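Local coordinates for protein MJ1225 (Methanocaldococcus jannaschii, PDB 3KH5) that is of unknown function but binds AMP and ADP through CBS repeats, consistent with an archaeal counterpart of the regulatory gamma subunit of AMPK, at residues 4-9 and 126-131; 13-18 and 33-38; 46-51 and 92-97. All coordinates share one frame; numbering follows the deposited sequence.

Interaction 1: residues 4-9 and 126-131; sequences RVMKIA and QLISLI
M6 reaches I128 with the tip of its side chain: the methyl CE sits 3.5 Å from I128 CG2, and the two side chains cross at about a right angle. M6 sets out away from strand 127-132, but chi2 (-52°) places SD near S129, 4.0 Å from its CB, and the bend at chi3 then places CE at I128. Next to it, the methyl CB of A9 lies 3.5 Å from S129 OG. The third meeting point is aliphatic, where I131 CD1 comes within 3.8 Å of I8 CG2. CG1 of I131 is anti to the backbone N (chi1 -173°), which starts the branch that ends in this methyl. No hydrogen bond passes between 4-9 and 126-131, so the contact rests on hydrophobic side chains and on the serine side chain.

What positions these groups is backbone geometry. V5 O accepts from both I8 N, at 2.9 Å, and A9 N, at 2.8 Å, closing a turn that carries M6, I8 and A9 alongside the strand. V5 is also backbone-bonded to A101, just ahead of helix 103-112. Around this layer, I120 touches M6, A9 and I131, while F110 and V136 pack on I131 from helices 103-112 and 133-140. On the strand, I128 and S129 both pair with I120, a classic beta bulge. L130, directed away from 4-9, belongs to an ADP pocket. The N-terminal segment thus covers an outermost strand of the second CBS repeat, an arrangement consistent with the paired CBS repeats of a Bateman module.

Interaction 2: residues 13-18 and 33-38; sequences KIVTVY and NKYRRL. With ADP (adenosine-5'-diphosphate), chain B; ADP (adenosine-5'-diphosphate), chain D.
The ring of Y35 lies over the adenine of the ADP of chain B, whose N3 stands 3.4 Å above the ring plane toward the rim, and takes V15 at its edge, where CG2 is 3.6 Å from Y35 CD2. N33 O is on the opposite face of the ring, again toward the rim. The other methyl of V15, CG1, is anti to the backbone N (chi1 172°) and meets L38 CD2 at 3.7 Å as well as the amide end of N33, whose ND2 is held by T29 O. V17 CG1 touches L38 CD1, the two side chains crossing at about a right angle.

In this nucleotide site of the CBS fold, backbone atoms read the adenine: V15 N donates to N1 of the ADP of chain B at 3.1 Å, and N6 of the same ADP donates both to V15 O and, at 2.9 Å, to R37 O. The exocyclic amine is therefore clamped between the two segments. The R37 guanidinium lies between the two diphosphates, and its hydrogen bonds go to the ADP of chain D, where NH1 donates to O3B at 2.8 Å and NH2 to O2B at 2.9 Å. Paired donors of this kind would limit rotation of the guanidinium and probably offset phosphate charge; R180 also bonds to both nucleotides.

Interaction 3: residues 46-51 and 92-97; sequences NKVVGI and ENVITL. With ADP (adenosine-5'-diphosphate), chain D.
Water 1 donates to E92 OE2 at 2.6 Å and also to V49 O at 2.9 Å, bridging a glutamate carboxylate and the V49 carbonyl of strand 48-53. Beside this water bridge the contact is apolar and centres on V94. Its CG2, anti to the carbonyl carbon, presses onto the bare backbone of G50, 3.4 Å from CA, and also meets V48 CG1 and I51 CG2. V48 and V94 cross at about a right angle.

V49 and G50 both face V40, forming a classic beta bulge in the antiparallel pair 37-41 and 48-53 of the first CBS repeat; the loop 92-97 of the second repeat packs against it, and an ADP site lies at the join. I95 clasps the adenine of the ADP of chain D by its backbone: I95 N donates to N1 at 2.8 Å (162°), and ADP N6 donates to I95 O at 2.9 Å (173°). V94 CG1 touches the same N1, while I51 CG2 packs 3.7 Å from ADP C4. An alanine in place of I51 would probably open a gap beside the adenine and leave both the base and V94 CG2 without the methyl they share. G116, G117 and D56 add further bonds to this nucleotide.

From the N terminus, residues 4-9 meet strand 127-132 over the longest span, so interaction 1 closes the widest loop and encloses the other two. Within it, interaction 2 closes a short loop around helix 23-33, and interaction 3 then opens from strand 48-53 and closes at 92-97; these two follow in series without crossing. Strands 37-41 and 48-53 are sheet neighbours; R37 packs on I51, and both interactions touch the ADP of chain D. L127 joins the outer contact to both inner ones: it packs on I14, T16 and V48, and its N probably bonds to N46 O. The first and second CBS repeats are thereby tied together.

Interaction 1: residues 4-9 and 126-131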
# COMPACT_ATOMS: atom_id res chain seq x y z
N ARG A 4 -21.94 -9.46 -9.57
CA ARG A 4 -21.76 -8.09 -9.07
C ARG A 4 -20.72 -7.99 -7.96
O ARG A 4 -20.74 -8.78 -7.01
CB ARG A 4 -23.09 -7.46 -8.64
CG ARG A 4 -24.13 -7.46 -9.73
CD ARG A 4 -24.66 -6.08 -10.03
NE ARG A 4 -24.51 -5.80 -11.46
CZ ARG A 4 -25.35 -6.17 -12.41
NH1 ARG A 4 -26.46 -6.85 -12.11
NH2 ARG A 4 -25.10 -5.87 -13.68
N VAL A 5 -19.82 -7.01 -8.09
CA VAL A 5 -18.78 -6.77 -7.08
C VAL A 5 -19.39 -6.51 -5.71
O VAL A 5 -18.82 -6.90 -4.69
CB VAL A 5 -17.82 -5.59 -7.43
CG1 VAL A 5 -16.90 -5.97 -8.57
CG2 VAL A 5 -18.57 -4.29 -7.73
N MET A 6 -20.56 -5.86 -5.70
CA MET A 6 -21.29 -5.61 -4.46
C MET A 6 -21.57 -6.89 -3.68
O MET A 6 -21.70 -6.86 -2.45
CB MET A 6 -22.60 -4.85 -4.74
CG MET A 6 -22.43 -3.34 -4.85
SD MET A 6 -21.55 -2.59 -3.46
CE MET A 6 -22.79 -2.76 -2.12
N LYS A 7 -21.66 -8.03 -4.39
CA LYS A 7 -21.86 -9.33 -3.75
C LYS A 7 -20.68 -9.77 -2.88
O LYS A 7 -20.86 -10.50 -1.90
CB LYS A 7 -22.19 -10.42 -4.78
CG LYS A 7 -23.68 -10.58 -5.06
CD LYS A 7 -24.12 -9.85 -6.32
CE LYS A 7 -25.64 -9.71 -6.38
NZ LYS A 7 -26.11 -9.43 -7.79
N ILE A 8 -19.47 -9.34 -3.25
CA ILE A 8 -18.27 -9.60 -2.46
C ILE A 8 -18.01 -8.47 -1.50
O ILE A 8 -17.48 -8.67 -0.40
CB ILE A 8 -17.02 -9.70 -3.35
CG1 ILE A 8 -17.16 -10.84 -4.37
CG2 ILE A 8 -15.75 -9.86 -2.50
CD1 ILE A 8 -16.33 -10.59 -5.61
N ALA A 9 -18.37 -7.26 -1.94
CA ALA A 9 -18.00 -6.04 -1.25
C ALA A 9 -18.18 -6.16 0.25
O ALA A 9 -19.27 -6.46 0.75
CB ALA A 9 -18.77 -4.84 -1.79
N GLN A 126 -21.67 8.98 -4.59
CA GLN A 126 -21.70 8.78 -3.15
C GLN A 126 -21.07 7.43 -2.82
O GLN A 126 -21.27 6.46 -3.54
CB GLN A 126 -23.15 8.81 -2.63
CG GLN A 126 -23.82 10.18 -2.67
CD GLN A 126 -25.26 10.15 -2.15
OE1 GLN A 126 -26.12 9.49 -2.72
NE2 GLN A 126 -25.51 10.86 -1.06
N LEU A 127 -20.30 7.39 -1.73
CA LEU A 127 -19.63 6.15 -1.34
C LEU A 127 -20.63 5.09 -0.90
O LEU A 127 -21.47 5.34 -0.02
CB LEU A 127 -18.61 6.41 -0.23
CG LEU A 127 -17.74 5.21 0.17
CD1 LEU A 127 -16.75 4.85 -0.92
CD2 LEU A 127 -17.02 5.50 1.47
N ILE A 128 -20.54 3.92 -1.52
CA ILE A 128 -21.40 2.78 -1.19
C ILE A 128 -20.59 1.74 -0.42
O ILE A 128 -21.00 1.30 0.66
CB ILE A 128 -22.03 2.17 -2.48
CG1 ILE A 128 -23.10 3.10 -3.07
CG2 ILE A 128 -22.62 0.77 -2.21
CD1 ILE A 128 -24.09 3.70 -2.04
N SER A 129 -19.45 1.35 -0.98
CA SER A 129 -18.56 0.37 -0.39
C SER A 129 -17.14 0.56 -0.94
O SER A 129 -16.78 1.64 -1.40
CB SER A 129 -19.06 -1.05 -0.67
OG SER A 129 -18.39 -2.00 0.14
N LEU A 130 -16.35 -0.51 -0.89
CA LEU A 130 -14.99 -0.54 -1.42
C LEU A 130 -14.60 -1.99 -1.67
O LEU A 130 -14.94 -2.88 -0.88
CB LEU A 130 -14.01 0.10 -0.45
CG LEU A 130 -12.54 0.17 -0.89
CD1 LEU A 130 -12.15 1.61 -1.20
CD2 LEU A 130 -11.66 -0.37 0.21
N ILE A 131 -13.90 -2.23 -2.77
CA ILE A 131 -13.38 -3.55 -3.11
C ILE A 131 -11.87 -3.46 -3.34
O ILE A 131 -11.38 -2.48 -3.91
CB ILE A 131 -14.09 -4.15 -4.36
CG1 ILE A 131 -13.67 -5.60 -4.62
CG2 ILE A 131 -13.86 -3.30 -5.61
CD1 ILE A 131 -14.63 -6.63 -4.05

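Interaction 2: residues 13-18 and 33-38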
# COMPACT_ATOMS: atom_id res chain seq x y z
N LYS A 13 -18.80 -0.96 7.34
CA LYS A 13 -18.71 0.47 7.09
C LYS A 13 -17.31 0.82 6.58
O LYS A 13 -16.31 0.29 7.06
CB LYS A 13 -19.03 1.26 8.37
CG LYS A 13 -18.17 0.93 9.61
CD LYS A 13 -18.72 -0.25 10.42
CE LYS A 13 -19.98 0.13 11.20
NZ LYS A 13 -20.72 -1.07 11.68
N ILE A 14 -17.25 1.72 5.61
CA ILE A 14 -15.95 2.11 5.09
C ILE A 14 -15.41 3.26 5.93
O ILE A 14 -16.09 4.26 6.15
CB ILE A 14 -16.02 2.46 3.58
CG1 ILE A 14 -16.56 1.27 2.78
CG2 ILE A 14 -14.64 2.89 3.06
CD1 ILE A 14 -15.92 -0.10 3.12
N VAL A 15 -14.19 3.08 6.41
CA VAL A 15 -13.48 4.11 7.16
C VAL A 15 -13.02 5.21 6.21
O VAL A 15 -12.31 4.95 5.23
CB VAL A 15 -12.28 3.51 7.95
CG1 VAL A 15 -11.44 4.61 8.58
CG2 VAL A 15 -12.77 2.55 9.03
N THR A 16 -13.44 6.44 6.49
CA THR A 16 -13.15 7.58 5.62
C THR A 16 -12.60 8.76 6.40
O THR A 16 -12.67 8.80 7.64
CB THR A 16 -14.41 8.06 4.87
OG1 THR A 16 -15.40 8.48 5.82
CG2 THR A 16 -14.99 6.96 4.00
N VAL A 17 -12.04 9.72 5.67
CA VAL A 17 -11.76 11.06 6.20
C VAL A 17 -12.41 12.14 5.30
O VAL A 17 -12.97 11.83 4.25
CB VAL A 17 -10.23 11.32 6.37
CG1 VAL A 17 -9.61 10.32 7.35
CG2 VAL A 17 -9.50 11.30 5.03
N TYR A 18 -12.33 13.40 5.74
CA TYR A 18 -12.87 14.54 4.98
C TYR A 18 -11.74 15.39 4.42
O TYR A 18 -10.61 15.28 4.88
CB TYR A 18 -13.76 15.40 5.88
CG TYR A 18 -14.74 14.56 6.64
CD1 TYR A 18 -15.84 14.00 6.00
CD2 TYR A 18 -14.55 14.30 7.99
CE1 TYR A 18 -16.74 13.20 6.70
CE2 TYR A 18 -15.45 13.50 8.70
CZ TYR A 18 -16.54 12.96 8.05
OH TYR A 18 -17.43 12.17 8.75
N ASN A 33 -7.22 2.20 12.76
CA ASN A 33 -8.14 1.27 12.12
C ASN A 33 -7.45 0.15 11.34
O ASN A 33 -8.12 -0.77 10.86
CB ASN A 33 -9.09 2.03 11.20
CG ASN A 33 -9.96 3.01 11.96
OD1 ASN A 33 -10.91 2.61 12.64
ND2 ASN A 33 -9.65 4.29 11.84
N LYS A 34 -6.13 0.24 11.20
CA LYS A 34 -5.31 -0.71 10.43
C LYS A 34 -5.58 -0.66 8.92
O LYS A 34 -4.99 -1.42 8.15
CB LYS A 34 -5.48 -2.14 10.96
CG LYS A 34 -4.16 -2.90 11.10
CD LYS A 34 -4.37 -4.41 10.90
CE LYS A 34 -3.09 -5.19 11.13
NZ LYS A 34 -1.99 -4.81 10.18
N TYR A 35 -6.45 0.26 8.52
CA TYR A 35 -6.73 0.50 7.10
C TYR A 35 -5.77 1.50 6.51
O TYR A 35 -5.72 2.67 6.92
CB TYR A 35 -8.18 0.92 6.87
CG TYR A 35 -9.13 -0.15 7.33
CD1 TYR A 35 -8.96 -1.48 6.93
CD2 TYR A 35 -10.18 0.15 8.19
CE1 TYR A 35 -9.82 -2.48 7.36
CE2 TYR A 35 -11.06 -0.85 8.63
CZ TYR A 35 -10.87 -2.16 8.21
OH TYR A 35 -11.72 -3.14 8.64
N ARG A 36 -5.01 1.03 5.53
CA ARG A 36 -4.00 1.84 4.89
C ARG A 36 -4.48 2.48 3.57
O ARG A 36 -3.67 2.96 2.77
CB ARG A 36 -2.71 1.03 4.72
CG ARG A 36 -1.72 1.14 5.91
CD ARG A 36 -2.35 0.83 7.29
NE ARG A 36 -1.56 1.37 8.40
CZ ARG A 36 -1.02 0.65 9.38
NH1 ARG A 36 -1.19 -0.67 9.42
NH2 ARG A 36 -0.31 1.25 10.33
N ARG A 37 -5.80 2.49 3.36
CA ARG A 37 -6.41 3.12 2.18
C ARG A 37 -7.69 3.84 2.58
O ARG A 37 -8.69 3.19 2.91
CB ARG A 37 -6.70 2.08 1.09
CG ARG A 37 -7.38 2.61 -0.18
CD ARG A 37 -7.88 1.47 -1.09
NE ARG A 37 -6.87 0.44 -1.28
CZ ARG A 37 -5.97 0.43 -2.27
NH1 ARG A 37 -5.96 1.40 -3.19
NH2 ARG A 37 -5.08 -0.55 -2.33
N LEU A 38 -7.66 5.17 2.57
CA LEU A 38 -8.80 5.96 3.05
C LEU A 38 -9.44 6.86 1.99
O LEU A 38 -8.82 7.85 1.56
CB LEU A 38 -8.39 6.83 4.25
CG LEU A 38 -7.76 6.20 5.50
CD1 LEU A 38 -7.39 7.28 6.50
CD2 LEU A 38 -8.68 5.17 6.14
PB ADP B . -5.15 -1.60 1.63
O1B ADP B . -5.50 -1.33 3.04
O2B ADP B . -3.62 -2.13 1.49
O3B ADP B . -5.19 -0.29 0.71
PA ADP B . -5.79 -4.26 1.21
O1A ADP B . -4.93 -4.60 2.38
O2A ADP B . -6.97 -5.30 0.73
O3A ADP B . -6.11 -2.68 0.92
O5' ADP B . -6.98 -3.92 2.30
C5' ADP B . -7.06 -4.44 3.67
C4' ADP B . -8.44 -5.11 3.97
O4' ADP B . -9.38 -4.26 4.70
C3' ADP B . -9.10 -5.49 2.64
O3' ADP B . -9.58 -6.85 2.70
C2' ADP B . -10.25 -4.51 2.45
O2' ADP B . -11.42 -5.27 2.17
C1' ADP B . -10.42 -3.76 3.79
N9 ADP B . -10.31 -2.25 3.76
C8 ADP B . -9.36 -1.53 3.16
N7 ADP B . -9.59 -0.23 3.35
C5 ADP B . -10.69 -0.11 4.09
C6 ADP B . -11.41 0.97 4.60
N6 ADP B . -11.01 2.22 4.37
N1 ADP B . -12.52 0.74 5.33
C2 ADP B . -12.93 -0.50 5.55
N3 ADP B . -12.27 -1.55 5.08
C4 ADP B . -11.15 -1.39 4.35
PB ADP D . -2.41 0.58 -4.59
O1B ADP D . -1.52 0.02 -5.64
O2B ADP D . -2.37 -0.32 -3.23
O3B ADP D . -3.97 0.65 -5.02
PA ADP D . -0.92 2.21 -3.12
O1A ADP D . 0.51 2.32 -3.46
O2A ADP D . -1.38 2.87 -1.71
O3A ADP D . -2.08 2.07 -4.20
O5' ADP D . -1.05 3.77 -3.62
C5' ADP D . -0.33 4.36 -4.75
C4' ADP D . -0.98 5.68 -5.25
O4' ADP D . -2.23 5.34 -5.93
C3' ADP D . -1.35 6.70 -4.14
O3' ADP D . -1.05 8.02 -4.61
C2' ADP D . -2.86 6.49 -3.97
O2' ADP D . -3.52 7.69 -3.51
C1' ADP D . -3.29 6.16 -5.39
N9 ADP D . -4.56 5.38 -5.40
C8 ADP D . -4.88 4.28 -4.71
N7 ADP D . -6.13 3.91 -5.02
C5 ADP D . -6.59 4.77 -5.92
C6 ADP D . -7.79 4.91 -6.61
N6 ADP D . -8.79 4.05 -6.43
N1 ADP D . -7.92 5.94 -7.47
C2 ADP D . -6.94 6.81 -7.67
N3 ADP D . -5.79 6.70 -7.03
C4 ADP D . -5.60 5.70 -6.16

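Interaction 3: residues 46-51 and 92-97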
# COMPACT_ATOMS: atom_id res chain seq x y z
N ASN A 46 -21.50 12.72 1.24
CA ASN A 46 -20.78 11.44 1.15
C ASN A 46 -20.18 11.14 -0.23
O ASN A 46 -19.87 9.98 -0.53
CB ASN A 46 -21.65 10.27 1.64
CG ASN A 46 -20.87 9.27 2.47
OD1 ASN A 46 -19.97 9.64 3.24
ND2 ASN A 46 -21.21 7.99 2.35
N LYS A 47 -20.02 12.16 -1.06
CA LYS A 47 -19.42 11.97 -2.37
C LYS A 47 -17.91 11.79 -2.26
O LYS A 47 -17.25 12.50 -1.50
CB LYS A 47 -19.73 13.15 -3.30
CG LYS A 47 -21.17 13.17 -3.79
CD LYS A 47 -21.49 14.45 -4.55
CE LYS A 47 -22.99 14.52 -4.85
NZ LYS A 47 -23.36 15.78 -5.55
N VAL A 48 -17.38 10.83 -3.01
CA VAL A 48 -15.94 10.58 -3.07
C VAL A 48 -15.26 11.71 -3.82
O VAL A 48 -15.52 11.93 -5.01
CB VAL A 48 -15.62 9.22 -3.74
CG1 VAL A 48 -14.10 9.02 -3.85
CG2 VAL A 48 -16.25 8.07 -2.97
N VAL A 49 -14.39 12.44 -3.12
CA VAL A 49 -13.66 13.55 -3.73
C VAL A 49 -12.16 13.30 -3.72
O VAL A 49 -11.40 14.10 -4.28
CB VAL A 49 -13.99 14.91 -3.06
CG1 VAL A 49 -15.48 15.25 -3.20
CG2 VAL A 49 -13.55 14.94 -1.59
N GLY A 50 -11.72 12.21 -3.11
CA GLY A 50 -10.29 11.91 -3.05
C GLY A 50 -10.02 10.57 -2.40
O GLY A 50 -10.94 9.87 -2.00
N ILE A 51 -8.74 10.21 -2.33
CA ILE A 51 -8.29 9.00 -1.64
C ILE A 51 -6.86 9.23 -1.14
O ILE A 51 -6.07 9.93 -1.79
CB ILE A 51 -8.40 7.74 -2.55
CG1 ILE A 51 -8.18 6.45 -1.76
CG2 ILE A 51 -7.46 7.84 -3.77
CD1 ILE A 51 -8.78 5.21 -2.41
N GLU A 92 -6.79 13.15 -6.18
CA GLU A 92 -8.13 13.48 -6.68
C GLU A 92 -8.33 12.69 -7.99
O GLU A 92 -7.43 11.93 -8.36
CB GLU A 92 -8.29 14.99 -6.86
CG GLU A 92 -7.89 15.80 -5.61
CD GLU A 92 -8.18 17.28 -5.73
OE1 GLU A 92 -7.28 18.10 -5.45
OE2 GLU A 92 -9.32 17.64 -6.10
N ASN A 93 -9.46 12.82 -8.68
CA ASN A 93 -9.68 11.99 -9.88
C ASN A 93 -9.57 10.50 -9.52
O ASN A 93 -8.79 9.75 -10.11
CB ASN A 93 -8.65 12.34 -10.98
CG ASN A 93 -9.10 11.89 -12.38
OD1 ASN A 93 -10.23 11.44 -12.57
ND2 ASN A 93 -8.22 12.04 -13.36
N VAL A 94 -10.36 10.09 -8.53
CA VAL A 94 -10.28 8.74 -7.98
C VAL A 94 -10.77 7.71 -9.00
O VAL A 94 -11.73 7.96 -9.73
CB VAL A 94 -11.10 8.65 -6.65
CG1 VAL A 94 -11.00 7.26 -6.02
CG2 VAL A 94 -10.64 9.71 -5.67
N ILE A 95 -10.09 6.57 -9.06
CA ILE A 95 -10.60 5.44 -9.82
C ILE A 95 -11.65 4.72 -8.97
O ILE A 95 -11.32 4.14 -7.93
CB ILE A 95 -9.48 4.48 -10.24
CG1 ILE A 95 -8.55 5.17 -11.24
CG2 ILE A 95 -10.06 3.20 -10.84
CD1 ILE A 95 -7.27 4.41 -11.52
N THR A 96 -12.91 4.78 -9.41
CA THR A 96 -14.01 4.11 -8.71
C THR A 96 -14.74 3.08 -9.58
O THR A 96 -14.54 3.03 -10.80
CB THR A 96 -15.06 5.13 -8.15
OG1 THR A 96 -15.82 5.70 -9.23
CG2 THR A 96 -14.41 6.25 -7.34
N LEU A 97 -15.59 2.27 -8.94
CA LEU A 97 -16.54 1.39 -9.63
C LEU A 97 -18.00 1.74 -9.29
O LEU A 97 -18.31 2.16 -8.17
CB LEU A 97 -16.27 -0.09 -9.31
CG LEU A 97 -14.88 -0.68 -9.60
CD1 LEU A 97 -14.66 -1.95 -8.81
CD2 LEU A 97 -14.62 -0.91 -11.09
PB ADP D . -2.41 0.58 -4.59
O1B ADP D . -1.52 0.02 -5.64
O2B ADP D . -2.37 -0.32 -3.23
O3B ADP D . -3.97 0.65 -5.02
PA ADP D . -0.92 2.21 -3.12
O1A ADP D . 0.51 2.32 -3.46
O2A ADP D . -1.38 2.87 -1.71
O3A ADP D . -2.08 2.07 -4.20
O5' ADP D . -1.05 3.77 -3.62
C5' ADP D . -0.33 4.36 -4.75
C4' ADP D . -0.98 5.68 -5.25
O4' ADP D . -2.23 5.34 -5.93
C3' ADP D . -1.35 6.70 -4.14
O3' ADP D . -1.05 8.02 -4.61
C2' ADP D . -2.86 6.49 -3.97
O2' ADP D . -3.52 7.69 -3.51
C1' ADP D . -3.29 6.16 -5.39
N9 ADP D . -4.56 5.38 -5.40
C8 ADP D . -4.88 4.28 -4.71
N7 ADP D . -6.13 3.91 -5.02
C5 ADP D . -6.59 4.77 -5.92
C6 ADP D . -7.79 4.91 -6.61
N6 ADP D . -8.79 4.05 -6.43
N1 ADP D . -7.92 5.94 -7.47
C2 ADP D . -6.94 6.81 -7.67
N3 ADP D . -5.79 6.70 -7.03
C4 ADP D . -5.60 5.70 -6.16
O HOH W 1 -11.71 16.58 -5.74